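Side-chain contacts in activated BY transcription factor SSRB (Salmonella enterica, PDB 2WNW), which belongs to glycosyl hydrolase family 30, with a TIM-barrel domain joined to a beta-sandwich domain: residues A[86-91]-A[186-191]; A[145-150]-A[171-176]; A[165-170]-A[206-211]; A[216-221]-A[260-265]. All coordinates share one frame; numbering follows the deposited sequence.

Contact 1 of 4, residues A[86-91]-A[186-191]; sequences ARMPIQ and INVQAL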
loop_
_atom_site.group_PDB
_atom_site.type_symbol
_atom_site.label_atom_id
_atom_site.label_comp_id
_atom_site.label_asym_id
_atom_site.label_seq_id
_atom_site.Cartn_x
_atom_site.Cartn_y
_atom_site.Cartn_z
ATOM N N ALA A 86 5.853 26.081 2.329
ATOM C CA ALA A 86 7.226 26.326 2.738
ATOM C C ALA A 86 7.357 26.105 4.236
ATOM O O ALA A 86 6.377 26.185 4.979
ATOM C CB ALA A 86 7.651 27.751 2.381
ATOM N N ARG A 87 8.575 25.803 4.669
ATOM C CA ARG A 87 8.859 25.610 6.085
ATOM C C ARG A 87 10.102 26.439 6.361
ATOM O O ARG A 87 10.975 26.566 5.500
ATOM C CB ARG A 87 9.113 24.130 6.394
ATOM C CG ARG A 87 9.435 23.818 7.863
ATOM C CD ARG A 87 9.074 22.366 8.193
ATOM N NE ARG A 87 9.455 21.942 9.544
ATOM C CZ ARG A 87 10.586 21.305 9.847
ATOM N NH1 ARG A 87 11.473 21.014 8.899
ATOM N NH2 ARG A 87 10.822 20.925 11.095
ATOM N N MET A 88 10.163 27.027 7.547
ATOM C CA MET A 88 11.303 27.848 7.932
ATOM C C MET A 88 11.560 27.677 9.423
ATOM O O MET A 88 10.658 27.327 10.181
ATOM C CB MET A 88 11.034 29.313 7.585
ATOM C CG MET A 88 9.702 29.840 8.089
ATOM S SD MET A 88 9.232 31.315 7.172
ATOM C CE MET A 88 7.738 31.805 8.041
ATOM N N PRO A 89 12.803 27.914 9.859
ATOM C CA PRO A 89 13.172 27.771 11.264
ATOM C C PRO A 89 12.960 28.983 12.162
ATOM O O PRO A 89 13.157 30.129 11.746
ATOM C CB PRO A 89 14.644 27.393 11.178
ATOM C CG PRO A 89 15.113 28.269 10.055
ATOM C CD PRO A 89 14.005 28.105 9.021
ATOM N N ILE A 90 12.543 28.703 13.394
ATOM C CA ILE A 90 12.356 29.718 14.423
ATOM C C ILE A 90 13.687 29.584 15.170
ATOM O O ILE A 90 13.902 28.621 15.909
ATOM C CB ILE A 90 11.157 29.370 15.344
ATOM C CG1 ILE A 90 9.865 29.377 14.521
ATOM C CG2 ILE A 90 11.073 30.364 16.504
ATOM C CD1 ILE A 90 8.612 28.975 15.300
ATOM N N GLN A 91 14.569 30.555 14.940
ATOM C CA GLN A 91 15.932 30.584 15.474
ATOM C C GLN A 91 16.754 29.623 14.605
ATOM O O GLN A 91 16.235 29.055 13.647
ATOM C CB GLN A 91 15.982 30.206 16.963
ATOM C CG GLN A 91 15.130 31.139 17.832
ATOM C CD GLN A 91 15.477 31.099 19.311
ATOM O OE1 GLN A 91 15.772 30.039 19.874
ATOM N NE2 GLN A 91 15.416 32.257 19.956
ATOM N N ILE A 186 5.024 39.002 6.226
ATOM C CA ILE A 186 5.101 37.546 6.146
ATOM C C ILE A 186 4.150 36.898 7.148
ATOM O O ILE A 186 4.365 36.965 8.363
ATOM C CB ILE A 186 6.536 37.050 6.421
ATOM C CG1 ILE A 186 7.516 37.762 5.483
ATOM C CG2 ILE A 186 6.617 35.541 6.213
ATOM C CD1 ILE A 186 8.978 37.505 5.808
ATOM N N ASN A 187 3.093 36.279 6.631
ATOM C CA ASN A 187 2.110 35.623 7.482
ATOM C C ASN A 187 2.374 34.128 7.557
ATOM O O ASN A 187 2.613 33.473 6.543
ATOM C CB ASN A 187 0.699 35.875 6.951
ATOM C CG ASN A 187 0.353 37.351 6.902
ATOM O OD1 ASN A 187 0.435 38.051 7.911
ATOM N ND2 ASN A 187 -0.036 37.831 5.728
ATOM N N VAL A 188 2.336 33.598 8.772
ATOM C CA VAL A 188 2.565 32.180 9.004
ATOM C C VAL A 188 1.215 31.522 9.267
ATOM O O VAL A 188 0.381 32.075 9.987
ATOM C CB VAL A 188 3.505 31.980 10.216
ATOM C CG1 VAL A 188 3.702 30.493 10.506
ATOM C CG2 VAL A 188 4.840 32.648 9.932
ATOM N N GLN A 189 0.993 30.354 8.676
ATOM C CA GLN A 189 -0.271 29.659 8.858
ATOM C C GLN A 189 -0.134 28.337 9.595
ATOM O O GLN A 189 -1.135 27.717 9.952
ATOM C CB GLN A 189 -0.942 29.414 7.505
ATOM C CG GLN A 189 -1.194 30.676 6.699
ATOM C CD GLN A 189 -1.969 30.399 5.424
ATOM O OE1 GLN A 189 -1.916 31.176 4.473
ATOM N NE2 GLN A 189 -2.703 29.292 5.405
ATOM N N ALA A 190 1.099 27.900 9.827
ATOM C CA ALA A 190 1.311 26.639 10.525
ATOM C C ALA A 190 2.586 26.638 11.357
ATOM O O ALA A 190 3.547 27.343 11.048
ATOM C CB ALA A 190 1.353 25.491 9.525
ATOM N N LEU A 191 2.572 25.829 12.411
ATOM C CA LEU A 191 3.708 25.681 13.307
ATOM C C LEU A 191 3.849 24.221 13.707
ATOM O O LEU A 191 2.901 23.446 13.602
ATOM C CB LEU A 191 3.476 26.461 14.605
ATOM C CG LEU A 191 3.255 27.971 14.604
ATOM C CD1 LEU A 191 2.736 28.399 15.974
ATOM C CD2 LEU A 191 4.556 28.671 14.268
#
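Met88 makes the largest contribution to this contact, sending its terminal methyl from the second strand of the TIM barrel toward the chain that leads into the fourth. The third strand, 138-143, lies between them in the barrel, so the two segments meet through side chains that pass outside it rather than by backbone pairing. A chi1 of 51° tucks Met88 CG in between the two backbone branches, and from there the chain runs out extended, which puts CE well clear of its own strand. CE comes to 3.6 Å from Val188 CG2, with the two side chains set obliquely to one another. The same methyl is also 4.3 Å from Ile186 CG2, so one methionine tip spans two residues on alternate positions of the approach to strand 190-192. Tyr177 of helix 167-183 and Ile127 of helix 124-133 also pack on Met88, in the apolar layer between barrel and outer helices. Arg87, next door on the strand, belongs to the barrel interior instead, where it forms salt bridges with Asp239 and Glu294. Two residues on from Met88, Ile90 makes a second, separate contact. Its outer branch runs straight (chi2 177°) and meets the leucine side chain at about a right angle, with Ile90 CD1 4.2 Å from Leu191 CD2.

Contact 2 of 4, residues A[145-150]-A[171-176]; sequences SPPAFM and ADIIIN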
loop_
_atom_site.group_PDB
_atom_site.type_symbol
_atom_site.label_atom_id
_atom_site.label_comp_id
_atom_site.label_asym_id
_atom_site.label_seq_id
_atom_site.Cartn_x
_atom_site.Cartn_y
_atom_site.Cartn_z
ATOM N N SER A 145 15.531 24.630 18.325
ATOM C CA SER A 145 15.932 24.777 19.725
ATOM C C SER A 145 15.641 26.135 20.347
ATOM O O SER A 145 15.789 27.170 19.702
ATOM C CB SER A 145 17.432 24.497 19.893
ATOM O OG SER A 145 17.848 24.742 21.236
ATOM N N PRO A 146 15.194 26.139 21.616
ATOM C CA PRO A 146 14.901 27.385 22.331
ATOM C C PRO A 146 16.271 27.994 22.644
ATOM O O PRO A 146 17.300 27.352 22.413
ATOM C CB PRO A 146 14.203 26.904 23.606
ATOM C CG PRO A 146 13.567 25.601 23.189
ATOM C CD PRO A 146 14.669 24.975 22.351
ATOM N N PRO A 147 16.308 29.231 23.168
ATOM C CA PRO A 147 17.600 29.853 23.490
ATOM C C PRO A 147 18.340 28.965 24.491
ATOM O O PRO A 147 17.707 28.260 25.276
ATOM C CB PRO A 147 17.198 31.195 24.100
ATOM C CG PRO A 147 15.874 31.493 23.433
ATOM C CD PRO A 147 15.190 30.146 23.456
ATOM N N ALA A 148 19.670 29.008 24.471
ATOM C CA ALA A 148 20.477 28.185 25.366
ATOM C C ALA A 148 20.121 28.293 26.848
ATOM O O ALA A 148 19.953 27.273 27.518
ATOM C CB ALA A 148 21.964 28.495 25.169
ATOM N N PHE A 149 19.998 29.514 27.362
ATOM C CA PHE A 149 19.696 29.690 28.780
ATOM C C PHE A 149 18.342 29.147 29.222
ATOM O O PHE A 149 18.092 29.011 30.419
ATOM C CB PHE A 149 19.826 31.164 29.199
ATOM C CG PHE A 149 18.708 32.048 28.718
ATOM C CD1 PHE A 149 18.689 32.529 27.412
ATOM C CD2 PHE A 149 17.684 32.425 29.587
ATOM C CE1 PHE A 149 17.668 33.379 26.975
ATOM C CE2 PHE A 149 16.660 33.272 29.160
ATOM C CZ PHE A 149 16.653 33.750 27.852
ATOM N N MET A 150 17.474 28.827 28.265
ATOM C CA MET A 150 16.156 28.288 28.592
ATOM C C MET A 150 16.159 26.761 28.641
ATOM O O MET A 150 15.125 26.144 28.899
ATOM C CB MET A 150 15.115 28.746 27.565
ATOM C CG MET A 150 14.769 30.223 27.620
ATOM S SD MET A 150 13.266 30.580 26.678
ATOM C CE MET A 150 13.286 32.359 26.692
ATOM N N ALA A 171 7.105 30.251 24.599
ATOM C CA ALA A 171 5.883 30.476 23.838
ATOM C C ALA A 171 5.776 31.960 23.482
ATOM O O ALA A 171 5.379 32.306 22.369
ATOM C CB ALA A 171 4.670 30.038 24.642
ATOM N N ASP A 172 6.136 32.834 24.422
ATOM C CA ASP A 172 6.076 34.272 24.172
ATOM C C ASP A 172 7.054 34.688 23.076
ATOM O O ASP A 172 6.758 35.583 22.287
ATOM C CB ASP A 172 6.371 35.075 25.448
ATOM C CG ASP A 172 5.227 35.034 26.444
ATOM O OD1 ASP A 172 4.073 34.795 26.025
ATOM O OD2 ASP A 172 5.481 35.262 27.647
ATOM N N ILE A 173 8.222 34.054 23.035
ATOM C CA ILE A 173 9.202 34.377 22.004
ATOM C C ILE A 173 8.650 33.993 20.637
ATOM O O ILE A 173 8.803 34.740 19.670
ATOM C CB ILE A 173 10.532 33.629 22.225
ATOM C CG1 ILE A 173 11.235 34.184 23.464
ATOM C CG2 ILE A 173 11.424 33.766 20.986
ATOM C CD1 ILE A 173 12.553 33.523 23.752
ATOM N N ILE A 174 8.012 32.827 20.564
ATOM C CA ILE A 174 7.434 32.360 19.306
ATOM C C ILE A 174 6.361 33.333 18.825
ATOM O O ILE A 174 6.245 33.591 17.631
ATOM C CB ILE A 174 6.842 30.937 19.456
ATOM C CG1 ILE A 174 7.978 29.935 19.685
ATOM C CG2 ILE A 174 6.056 30.558 18.209
ATOM C CD1 ILE A 174 7.517 28.523 20.004
ATOM N N ILE A 175 5.579 33.879 19.750
ATOM C CA ILE A 175 4.556 34.844 19.362
ATOM C C ILE A 175 5.240 36.091 18.786
ATOM O O ILE A 175 4.812 36.623 17.763
ATOM C CB ILE A 175 3.671 35.256 20.564
ATOM C CG1 ILE A 175 2.852 34.055 21.045
ATOM C CG2 ILE A 175 2.746 36.402 20.165
ATOM C CD1 ILE A 175 1.842 33.537 20.024
ATOM N N ASN A 176 6.309 36.552 19.429
ATOM C CA ASN A 176 7.008 37.729 18.919
ATOM C C ASN A 176 7.641 37.456 17.560
ATOM O O ASN A 176 7.764 38.357 16.728
ATOM C CB ASN A 176 8.058 38.220 19.916
ATOM C CG ASN A 176 7.465 39.145 20.960
ATOM O OD1 ASN A 176 7.163 38.734 22.079
ATOM N ND2 ASN A 176 7.269 40.405 20.582
#
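Ile173 points from helix 167-183 toward the loop that follows barrel strand 138-143, and its CD1 methyl takes both contacts. The CG corner of the proline ring meets this methyl, with Pro147 CG 3.9 Å from Ile173 CD1. Met150 approaches the same methyl tip to tip: its CG lies opposite the carbonyl carbon (chi1 -70°) and the rest of the chain is extended, which carries CE out toward the isoleucine. The modelled separation of 3.2 Å between Met150 CE and Ile173 CD1 is tighter than usual for two carbons and is best treated as doubtful in detail. Farther back, Met150 CG lies over one face of the Phe149 ring, 3.9 Å above its plane and offset toward the rim. The loop also carries bonds of its own: Met150 N reaches Pro147 O at 3.1 Å in a 3-10 turn, and Ser145 OG donates to Pro146 O in the carbonyl plane, on a lone pair. Trp170, about one turn back along the helix, packs on Pro146 and Pro147. The arrangement belongs to a beta-alpha unit of a TIM barrel, whose long loop after the strand folds back onto the helix that follows.

Contact 3 of 4, residues A[165-170]-A[206-211]; sequences ECYADW and CLYSVE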
loop_
_atom_site.group_PDB
_atom_site.type_symbol
_atom_site.label_atom_id
_atom_site.label_comp_id
_atom_site.label_asym_id
_atom_site.label_seq_id
_atom_site.Cartn_x
_atom_site.Cartn_y
_atom_site.Cartn_z
ATOM N N GLU A 165 10.144 25.931 33.781
ATOM C CA GLU A 165 9.825 27.309 34.131
ATOM C C GLU A 165 10.001 28.275 32.959
ATOM O O GLU A 165 9.780 29.480 33.105
ATOM C CB GLU A 165 10.664 27.776 35.331
ATOM C CG GLU A 165 12.172 27.809 35.121
ATOM C CD GLU A 165 12.853 26.473 35.393
ATOM O OE1 GLU A 165 14.092 26.472 35.563
ATOM O OE2 GLU A 165 12.166 25.430 35.434
ATOM N N CYS A 166 10.387 27.748 31.797
ATOM C CA CYS A 166 10.574 28.580 30.609
ATOM C C CYS A 166 9.555 28.303 29.506
ATOM O O CYS A 166 9.680 28.829 28.399
ATOM C CB CYS A 166 11.985 28.396 30.040
ATOM S SG CYS A 166 13.297 29.000 31.124
ATOM N N TYR A 167 8.548 27.484 29.797
ATOM C CA TYR A 167 7.537 27.179 28.788
ATOM C C TYR A 167 6.815 28.443 28.338
ATOM O O TYR A 167 6.663 28.687 27.140
ATOM C CB TYR A 167 6.531 26.152 29.325
ATOM C CG TYR A 167 6.947 24.710 29.097
ATOM C CD1 TYR A 167 8.235 24.274 29.415
ATOM C CD2 TYR A 167 6.045 23.777 28.582
ATOM C CE1 TYR A 167 8.616 22.943 29.227
ATOM C CE2 TYR A 167 6.413 22.444 28.392
ATOM C CZ TYR A 167 7.696 22.032 28.717
ATOM O OH TYR A 167 8.054 20.712 28.554
ATOM N N ALA A 168 6.372 29.251 29.296
ATOM C CA ALA A 168 5.674 30.488 28.969
ATOM C C ALA A 168 6.577 31.440 28.189
ATOM O O ALA A 168 6.155 32.044 27.197
ATOM C CB ALA A 168 5.180 31.161 30.244
ATOM N N ASP A 169 7.824 31.572 28.634
ATOM C CA ASP A 169 8.764 32.469 27.970
ATOM C C ASP A 169 9.080 32.056 26.534
ATOM O O ASP A 169 9.204 32.908 25.655
ATOM C CB ASP A 169 10.065 32.570 28.776
ATOM C CG ASP A 169 9.858 33.189 30.150
ATOM O OD1 ASP A 169 9.161 34.220 30.240
ATOM O OD2 ASP A 169 10.403 32.653 31.137
ATOM N N TRP A 170 9.213 30.754 26.293
ATOM C CA TRP A 170 9.515 30.267 24.946
ATOM C C TRP A 170 8.293 30.516 24.061
ATOM O O TRP A 170 8.422 30.948 22.915
ATOM C CB TRP A 170 9.848 28.770 24.985
ATOM C CG TRP A 170 10.204 28.135 23.648
ATOM C CD1 TRP A 170 9.855 26.877 23.232
ATOM C CD2 TRP A 170 11.009 28.694 22.593
ATOM N NE1 TRP A 170 10.389 26.619 21.993
ATOM C CE2 TRP A 170 11.101 27.713 21.575
ATOM C CE3 TRP A 170 11.662 29.923 22.407
ATOM C CZ2 TRP A 170 11.820 27.920 20.390
ATOM C CZ3 TRP A 170 12.379 30.131 21.225
ATOM C CH2 TRP A 170 12.451 29.132 20.233
ATOM N N CYS A 206 16.281 19.826 20.641
ATOM C CA CYS A 206 15.667 19.939 21.959
ATOM C C CYS A 206 14.670 18.799 22.117
ATOM O O CYS A 206 13.878 18.536 21.213
ATOM C CB CYS A 206 14.951 21.288 22.082
ATOM S SG CYS A 206 14.308 21.664 23.728
ATOM N N LEU A 207 14.706 18.128 23.265
ATOM C CA LEU A 207 13.821 16.998 23.520
ATOM C C LEU A 207 12.554 17.338 24.295
ATOM O O LEU A 207 12.568 18.155 25.214
ATOM C CB LEU A 207 14.569 15.909 24.292
ATOM C CG LEU A 207 15.869 15.361 23.708
ATOM C CD1 LEU A 207 16.487 14.392 24.709
ATOM C CD2 LEU A 207 15.599 14.668 22.381
ATOM N N TYR A 208 11.461 16.691 23.906
ATOM C CA TYR A 208 10.160 16.843 24.553
ATOM C C TYR A 208 9.529 15.460 24.574
ATOM O O TYR A 208 9.630 14.721 23.593
ATOM C CB TYR A 208 9.210 17.729 23.745
ATOM C CG TYR A 208 9.497 19.208 23.704
ATOM C CD1 TYR A 208 8.771 20.101 24.493
ATOM C CD2 TYR A 208 10.422 19.727 22.799
ATOM C CE1 TYR A 208 8.951 21.483 24.368
ATOM C CE2 TYR A 208 10.611 21.097 22.669
ATOM C CZ TYR A 208 9.870 21.967 23.452
ATOM O OH TYR A 208 10.036 23.324 23.283
ATOM N N SER A 209 8.883 15.106 25.677
ATOM C CA SER A 209 8.182 13.830 25.746
ATOM C C SER A 209 6.875 14.175 25.035
ATOM O O SER A 209 6.601 15.352 24.807
ATOM C CB SER A 209 7.885 13.451 27.194
ATOM O OG SER A 209 7.025 14.413 27.781
ATOM N N VAL A 210 6.069 13.181 24.680
ATOM C CA VAL A 210 4.810 13.482 23.996
ATOM C C VAL A 210 3.897 14.330 24.892
ATOM O O VAL A 210 3.175 15.207 24.407
ATOM C CB VAL A 210 4.082 12.180 23.548
ATOM C CG1 VAL A 210 3.701 11.346 24.748
ATOM C CG2 VAL A 210 2.855 12.530 22.721
ATOM N N GLU A 211 3.947 14.082 26.198
ATOM C CA GLU A 211 3.141 14.849 27.148
ATOM C C GLU A 211 3.580 16.320 27.138
ATOM O O GLU A 211 2.749 17.229 27.155
ATOM C CB GLU A 211 3.307 14.300 28.571
ATOM C CG GLU A 211 2.728 12.909 28.832
ATOM C CD GLU A 211 3.543 11.784 28.208
ATOM O OE1 GLU A 211 4.769 11.950 28.020
ATOM O OE2 GLU A 211 2.951 10.721 27.927
HETATM O O HOH W 1 10.541 23.900 20.710
#
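Tyr208 meets Trp170 where two neighbouring helices of the TIM barrel begin, 167-183 after the third strand and 210-227 after the fourth. The polar link between them runs through one water. It accepts from Trp170 NE1 at 3.0 Å and from Tyr208 OH at 2.7 Å, and it lies at the indole edge, in the ring plane, so two buried donors share a single acceptor. Direct packing is looser. The tryptophan and tyrosine side chains cross at about a right angle, and Tyr208 OH lies obliquely to the indole, 3.6 Å from both Trp170 NE1 and Trp170 CD1. With chi1 at -179° the indole swings away from the backbone N and toward segment 206-211. Tyr167, one helical turn earlier, runs past Tyr208 in the opposite direction, its OH 4.2 Å from Tyr208 CD1; Tyr220 meets the Tyr167 ring edge-to-face, and Phe216 lies against the Trp170 ring. Capping forms the third group: Cys166 and Ser209 occupy the N-cap positions of the two helices, and the serine side chain caps a backbone N just beyond its segment. Within the first helix, the opening turn is closed by Trp170 N bonding to Cys166 O at 2.9 Å.

Contact 4 of 4, residues A[216-221]-A[260-265]; sequences FAVQYL and KGINGL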
loop_
_atom_site.group_PDB
_atom_site.type_symbol
_atom_site.label_atom_id
_atom_site.label_comp_id
_atom_site.label_asym_id
_atom_site.label_seq_id
_atom_site.Cartn_x
_atom_site.Cartn_y
_atom_site.Cartn_z
ATOM N N PHE A 216 2.753 21.929 25.515
ATOM C CA PHE A 216 3.262 23.198 25.016
ATOM C C PHE A 216 2.343 23.741 23.931
ATOM O O PHE A 216 2.065 24.936 23.879
ATOM C CB PHE A 216 4.675 23.038 24.449
ATOM C CG PHE A 216 5.329 24.344 24.095
ATOM C CD1 PHE A 216 5.836 25.175 25.090
ATOM C CD2 PHE A 216 5.397 24.766 22.773
ATOM C CE1 PHE A 216 6.401 26.412 24.770
ATOM C CE2 PHE A 216 5.957 26.000 22.446
ATOM C CZ PHE A 216 6.459 26.823 23.446
ATOM N N ALA A 217 1.862 22.855 23.064
ATOM C CA ALA A 217 0.978 23.268 21.980
ATOM C C ALA A 217 -0.391 23.732 22.479
ATOM O O ALA A 217 -0.868 24.808 22.116
ATOM C CB ALA A 217 0.797 22.115 20.990
ATOM N N VAL A 218 -1.010 22.918 23.324
ATOM C CA VAL A 218 -2.348 23.205 23.826
ATOM C C VAL A 218 -2.450 24.150 25.020
ATOM O O VAL A 218 -3.344 24.994 25.067
ATOM C CB VAL A 218 -3.074 21.882 24.166
ATOM C CG1 VAL A 218 -4.458 22.166 24.731
ATOM C CG2 VAL A 218 -3.170 21.020 22.914
ATOM N N GLN A 219 -1.545 24.013 25.981
ATOM C CA GLN A 219 -1.588 24.862 27.168
ATOM C C GLN A 219 -0.882 26.204 27.019
ATOM O O GLN A 219 -1.280 27.188 27.648
ATOM C CB GLN A 219 -0.999 24.114 28.363
ATOM C CG GLN A 219 -1.846 22.949 28.840
ATOM C CD GLN A 219 -1.123 22.097 29.856
ATOM O OE1 GLN A 219 -0.408 22.611 30.716
ATOM N NE2 GLN A 219 -1.310 20.786 29.772
ATOM N N TYR A 220 0.153 26.260 26.187
ATOM C CA TYR A 220 0.887 27.509 26.022
ATOM C C TYR A 220 0.709 28.242 24.697
ATOM O O TYR A 220 0.429 29.441 24.692
ATOM C CB TYR A 220 2.371 27.274 26.297
ATOM C CG TYR A 220 2.637 26.900 27.738
ATOM C CD1 TYR A 220 2.416 25.603 28.196
ATOM C CD2 TYR A 220 3.060 27.860 28.658
ATOM C CE1 TYR A 220 2.608 25.269 29.538
ATOM C CE2 TYR A 220 3.253 27.539 29.997
ATOM C CZ TYR A 220 3.026 26.243 30.431
ATOM O OH TYR A 220 3.219 25.922 31.754
ATOM N N LEU A 221 0.866 27.544 23.576
ATOM C CA LEU A 221 0.713 28.203 22.279
ATOM C C LEU A 221 -0.724 28.595 21.959
ATOM O O LEU A 221 -0.991 29.736 21.585
ATOM C CB LEU A 221 1.261 27.318 21.152
ATOM C CG LEU A 221 2.785 27.202 21.056
ATOM C CD1 LEU A 221 3.159 26.270 19.905
ATOM C CD2 LEU A 221 3.396 28.587 20.831
ATOM N N LYS A 260 -8.515 18.248 20.222
ATOM C CA LYS A 260 -9.146 19.506 19.840
ATOM C C LYS A 260 -8.175 20.623 19.472
ATOM O O LYS A 260 -8.475 21.447 18.609
ATOM C CB LYS A 260 -10.064 20.003 20.963
ATOM C CG LYS A 260 -11.290 19.139 21.191
ATOM C CD LYS A 260 -12.189 19.729 22.270
ATOM C CE LYS A 260 -13.465 18.913 22.429
ATOM N NZ LYS A 260 -14.371 19.489 23.466
ATOM N N GLY A 261 -7.007 20.649 20.107
ATOM C CA GLY A 261 -6.067 21.723 19.835
ATOM C C GLY A 261 -4.959 21.488 18.825
ATOM O O GLY A 261 -4.264 22.431 18.449
ATOM N N ILE A 262 -4.793 20.250 18.375
ATOM C CA ILE A 262 -3.735 19.925 17.421
ATOM C C ILE A 262 -4.324 19.488 16.078
ATOM O O ILE A 262 -5.196 18.621 16.031
ATOM C CB ILE A 262 -2.837 18.826 18.013
ATOM C CG1 ILE A 262 -2.167 19.365 19.283
ATOM C CG2 ILE A 262 -1.807 18.368 16.993
ATOM C CD1 ILE A 262 -1.384 18.335 20.058
ATOM N N ASN A 263 -3.831 20.089 14.995
ATOM C CA ASN A 263 -4.327 19.818 13.641
ATOM C C ASN A 263 -3.818 18.540 12.977
ATOM O O ASN A 263 -4.453 18.021 12.057
ATOM C CB ASN A 263 -4.011 21.000 12.720
ATOM C CG ASN A 263 -4.557 22.317 13.243
ATOM O OD1 ASN A 263 -4.037 22.886 14.204
ATOM N ND2 ASN A 263 -5.615 22.808 12.609
ATOM N N GLY A 264 -2.675 18.036 13.419
ATOM C CA GLY A 264 -2.162 16.824 12.811
ATOM C C GLY A 264 -0.719 16.544 13.154
ATOM O O GLY A 264 -0.184 17.086 14.120
ATOM N N LEU A 265 -0.086 15.683 12.365
ATOM C CA LEU A 265 1.306 15.346 12.610
ATOM C C LEU A 265 2.137 15.595 11.372
ATOM O O LEU A 265 1.670 15.399 10.250
ATOM C CB LEU A 265 1.459 13.878 13.015
ATOM C CG LEU A 265 0.762 13.383 14.286
ATOM C CD1 LEU A 265 -0.681 13.014 13.970
ATOM C CD2 LEU A 265 1.505 12.165 14.815
#
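Between Ile262 and Val218, helix 210-227 of the TIM barrel packs against the turn that leaves helix 256-261 for the sixth barrel strand. The isoleucine can be followed outward. Its CB stays back from the helix, and CG2 branches away from the backbone N, leaving the longer arm to reach across. CG1, set opposite the carbonyl carbon (chi1 -63°), does the main touching: Ile262 CG1 lies 4.1 Å from Val218 CG2. On the preceding helix residue, Ala217 CB is 4.4 Å from Ile262 CG1. CD1 continues past the valine, 4.3 Å from Val218 CG2, the two side chains crossing at about a right angle. The same valine methyl also lies over the backbone before the turn, where Val218 CG2 is 4.3 Å from Gly261 CA; with no side chain on the glycine, helix 210-227 can come this near. Arg222 adds a polar tie between the two helices, its NE bonding to Gly261 O, while Phe253 and Ile237 pack on Ile262 as well. The helix is slightly widened at this place by a pi-type turn: Phe216 O accepts from both Tyr220 N, at 3.3 Å, and Leu221 N, at 2.9 Å.

In the fold
From the N terminus, the loop of contact 1 opens on the second barrel strand and closes at 186-191, entering the fourth. Contact 2 is nested inside it, bringing the loop after the third strand back onto helix 167-183. Contact 3 starts at 165-170, where that helix begins, before contact 2 closes at 171-176, and ends at 206-211 beyond contact 1, so it crosses both. Contact 4 comes in series afterwards, from 216-221 to 260-265. Helix 167-183 is shared by contacts 2 and 3, and helix 210-227 by contacts 3 and 4. Together the four tie together parts of the TIM barrel between strand 85-90 and strand 264-268.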